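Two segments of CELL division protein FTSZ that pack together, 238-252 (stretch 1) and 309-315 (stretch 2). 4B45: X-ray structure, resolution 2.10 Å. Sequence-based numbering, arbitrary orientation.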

# COMPACT_ATOMS: atom_id res chain seq x y z
N ASP A 238 15.43 -27.88 6.35
CA ASP A 238 16.01 -26.97 7.36
C ASP A 238 15.23 -25.68 7.49
O ASP A 238 15.47 -24.91 8.41
CB ASP A 238 17.45 -26.60 7.05
CG ASP A 238 18.36 -27.78 6.99
OD1 ASP A 238 18.13 -28.75 7.75
OD2 ASP A 238 19.32 -27.73 6.19
N ASN A 239 14.30 -25.43 6.57
CA ASN A 239 13.67 -24.12 6.51
C ASN A 239 12.25 -24.14 7.05
O ASN A 239 11.50 -23.18 6.88
CB ASN A 239 13.67 -23.58 5.08
CG ASN A 239 15.07 -23.28 4.57
OD1 ASN A 239 15.92 -22.80 5.32
ND2 ASN A 239 15.32 -23.57 3.30
N ILE A 240 11.86 -25.24 7.66
CA ILE A 240 10.50 -25.36 8.16
C ILE A 240 10.21 -24.30 9.22
O ILE A 240 9.20 -23.61 9.15
CB ILE A 240 10.21 -26.77 8.71
CG1 ILE A 240 10.08 -27.76 7.55
CG2 ILE A 240 8.92 -26.75 9.51
CD1 ILE A 240 9.95 -29.20 7.98
N ASN A 241 11.13 -24.18 10.18
CA ASN A 241 11.06 -23.14 11.21
C ASN A 241 11.08 -21.72 10.64
O ASN A 241 10.31 -20.85 11.07
CB ASN A 241 12.21 -23.31 12.20
CG ASN A 241 12.27 -22.19 13.23
OD1 ASN A 241 13.17 -21.34 13.19
ND2 ASN A 241 11.32 -22.18 14.16
N ALA A 242 11.99 -21.49 9.69
CA ALA A 242 12.07 -20.21 9.00
C ALA A 242 10.72 -19.77 8.40
O ALA A 242 10.34 -18.61 8.52
CB ALA A 242 13.14 -20.26 7.91
N VAL A 243 10.01 -20.70 7.75
CA VAL A 243 8.69 -20.39 7.17
C VAL A 243 7.66 -20.05 8.24
O VAL A 243 6.88 -19.10 8.08
CB VAL A 243 8.16 -21.57 6.28
CG1 VAL A 243 6.75 -21.28 5.75
CG2 VAL A 243 9.10 -21.81 5.12
N MET A 244 7.66 -20.82 9.34
CA MET A 244 6.77 -20.55 10.47
C MET A 244 7.02 -19.17 11.06
O MET A 244 6.10 -18.42 11.38
CB MET A 244 6.98 -21.57 11.60
CG MET A 244 6.63 -23.01 11.27
SD MET A 244 5.00 -23.12 10.52
CE MET A 244 3.90 -22.88 11.91
N SER A 245 8.29 -18.84 11.25
CA SER A 245 8.61 -17.66 12.02
C SER A 245 8.48 -16.40 11.16
O SER A 245 7.93 -15.41 11.64
CB SER A 245 10.00 -17.78 12.65
OG SER A 245 10.98 -17.24 11.78
N THR A 246 8.95 -16.44 9.91
CA THR A 246 8.69 -15.30 9.01
C THR A 246 7.20 -15.01 8.89
O THR A 246 6.78 -13.85 8.86
CB THR A 246 9.30 -15.46 7.59
OG1 THR A 246 8.69 -16.57 6.90
CG2 THR A 246 10.81 -15.65 7.68
N THR A 247 6.40 -16.07 8.81
CA THR A 247 4.95 -15.92 8.67
C THR A 247 4.37 -15.29 9.93
O THR A 247 3.58 -14.34 9.83
CB THR A 247 4.24 -17.25 8.37
OG1 THR A 247 4.84 -17.85 7.22
CG2 THR A 247 2.77 -17.04 8.08
N ARG A 248 4.75 -15.79 11.11
CA ARG A 248 4.36 -15.15 12.37
C ARG A 248 4.78 -13.69 12.45
O ARG A 248 3.99 -12.83 12.88
CB ARG A 248 4.93 -15.88 13.59
CG ARG A 248 4.39 -17.29 13.82
CD ARG A 248 4.78 -17.80 15.22
NE ARG A 248 4.83 -19.26 15.29
CZ ARG A 248 5.95 -19.97 15.18
NH1 ARG A 248 7.12 -19.35 15.00
NH2 ARG A 248 5.91 -21.29 15.25
N ARG A 249 6.02 -13.40 12.07
CA ARG A 249 6.50 -12.02 12.15
C ARG A 249 5.74 -11.12 11.20
O ARG A 249 5.37 -10.00 11.57
CB ARG A 249 8.00 -11.94 11.89
CG ARG A 249 8.86 -12.45 13.04
CD ARG A 249 10.21 -11.79 13.04
NE ARG A 249 10.77 -11.70 11.69
CZ ARG A 249 11.56 -12.62 11.15
NH1 ARG A 249 11.89 -13.71 11.83
NH2 ARG A 249 12.03 -12.45 9.91
N ALA A 250 5.48 -11.61 9.99
CA ALA A 250 4.77 -10.85 8.97
C ALA A 250 3.40 -10.42 9.47
O ALA A 250 2.97 -9.29 9.26
CB ALA A 250 4.65 -11.65 7.67
N VAL A 251 2.73 -11.34 10.16
CA VAL A 251 1.40 -11.09 10.71
C VAL A 251 1.43 -10.26 12.00
O VAL A 251 0.54 -9.45 12.23
CB VAL A 251 0.67 -12.42 10.99
CG1 VAL A 251 -0.69 -12.18 11.64
CG2 VAL A 251 0.53 -13.25 9.70
N LEU A 252 2.44 -10.46 12.85
CA LEU A 252 2.45 -9.83 14.17
C LEU A 252 3.32 -8.57 14.29
O LEU A 252 2.88 -7.58 14.88
CB LEU A 252 2.80 -10.84 15.26
CG LEU A 252 1.91 -12.09 15.34
CD1 LEU A 252 2.52 -13.14 16.26
CD2 LEU A 252 0.49 -11.76 15.81
N ARG A 309 17.32 -16.09 0.38
CA ARG A 309 16.42 -16.00 1.52
C ARG A 309 15.04 -16.58 1.21
O ARG A 309 14.76 -17.03 0.10
CB ARG A 309 16.29 -14.53 1.94
CG ARG A 309 17.64 -13.89 2.22
CD ARG A 309 17.54 -12.39 2.45
NE ARG A 309 16.78 -12.07 3.65
CZ ARG A 309 17.26 -12.17 4.89
NH1 ARG A 309 18.51 -12.58 5.09
NH2 ARG A 309 16.49 -11.87 5.92
N LEU A 310 14.19 -16.57 2.23
CA LEU A 310 12.79 -16.92 2.11
C LEU A 310 12.04 -15.77 2.73
O LEU A 310 12.56 -15.13 3.65
CB LEU A 310 12.46 -18.15 2.95
CG LEU A 310 12.89 -19.52 2.47
CD1 LEU A 310 12.79 -20.49 3.63
CD2 LEU A 310 12.01 -19.96 1.32
N ALA A 311 10.82 -15.52 2.28
CA ALA A 311 10.01 -14.52 2.95
C ALA A 311 8.55 -14.91 2.93
O ALA A 311 8.13 -15.64 2.04
CB ALA A 311 10.21 -13.14 2.33
N SER A 312 7.82 -14.44 3.93
CA SER A 312 6.37 -14.52 3.93
C SER A 312 5.83 -13.12 3.67
O SER A 312 6.24 -12.14 4.31
CB SER A 312 5.82 -15.05 5.25
OG SER A 312 6.32 -16.34 5.52
N LEU A 313 4.91 -13.04 2.73
CA LEU A 313 4.26 -11.79 2.41
C LEU A 313 2.80 -12.09 2.66
O LEU A 313 2.22 -12.94 1.98
CB LEU A 313 4.51 -11.47 0.95
CG LEU A 313 4.03 -10.15 0.37
CD1 LEU A 313 4.88 -8.99 0.91
CD2 LEU A 313 4.12 -10.23 -1.15
N VAL A 314 2.22 -11.45 3.67
CA VAL A 314 0.84 -11.74 4.05
C VAL A 314 -0.08 -10.53 3.92
O VAL A 314 0.07 -9.56 4.66
CB VAL A 314 0.75 -12.24 5.48
CG1 VAL A 314 -0.70 -12.49 5.85
CG2 VAL A 314 1.57 -13.53 5.65
N LEU A 315 -1.03 -10.60 2.99
CA LEU A 315 -2.04 -9.57 2.81
C LEU A 315 -3.23 -9.90 3.69
O LEU A 315 -3.73 -11.02 3.66
CB LEU A 315 -2.49 -9.51 1.34
CG LEU A 315 -3.62 -8.52 1.01
CD1 LEU A 315 -3.20 -7.06 1.31
CD2 LEU A 315 -4.12 -8.67 -0.44

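Polar side chains can be buried between a helix and a strand provided that their hydroxyls find partners, and this segment pair from the cell division protein FtsZ illustrates the principle. Helix 240-252 runs over strand 309-315 with its N-to-C direction 37° from that of the strand, and the axes approach to 7.1 Å. Alternation along the strand sends Leu310, Ser312 and Val314 toward the helix, while Ala311 and Leu313 point away.

Ser312 lies at the center of the polar cluster. Its OG sits 2.8 Å from Thr246 OG1 and 2.7 Å from Thr247 OG1, both hydrogen bonds, so that two consecutive helix residues converge on a single serine. The Thr247 end of this network is the most clearly defined: its OG1 donates to Val243 O at 2.5 Å, one turn back, which leaves the oxygen free to accept from Ser312 OG. Thr246 OG1 also lies within hydrogen-bonding reach of the preceding turn, 3.1 Å from Ala242 O, but the geometry does not settle how the protons of Thr246 and Ser312 are shared out. Both carbonyls already accept helical backbone bonds, Ala242 O from Thr246 N at 2.9 Å and Val243 O from Thr247 N at 3.2 Å; the threonine hydroxyls therefore fold back onto acceptors that the helix itself uses. Proximity alone is not sufficient: Thr247 N is 3.3 Å from Ser312 OG, yet the angle is too poor for a bond.

Apolar contacts flank the cluster along the strand. Leu310 CD1 packs against Val243 CG2 at 4.2 Å and Ala242 CB at 4.3 Å, and also approaches Asn239 CB at 3.5 Å; the amide of Asn239 is satisfied elsewhere in the structure. Beyond Ser312, Val314 meets Ala250 (CG2 to CB, 4.1 Å) and Val251 (CG1 to CG2, 4.1 Å).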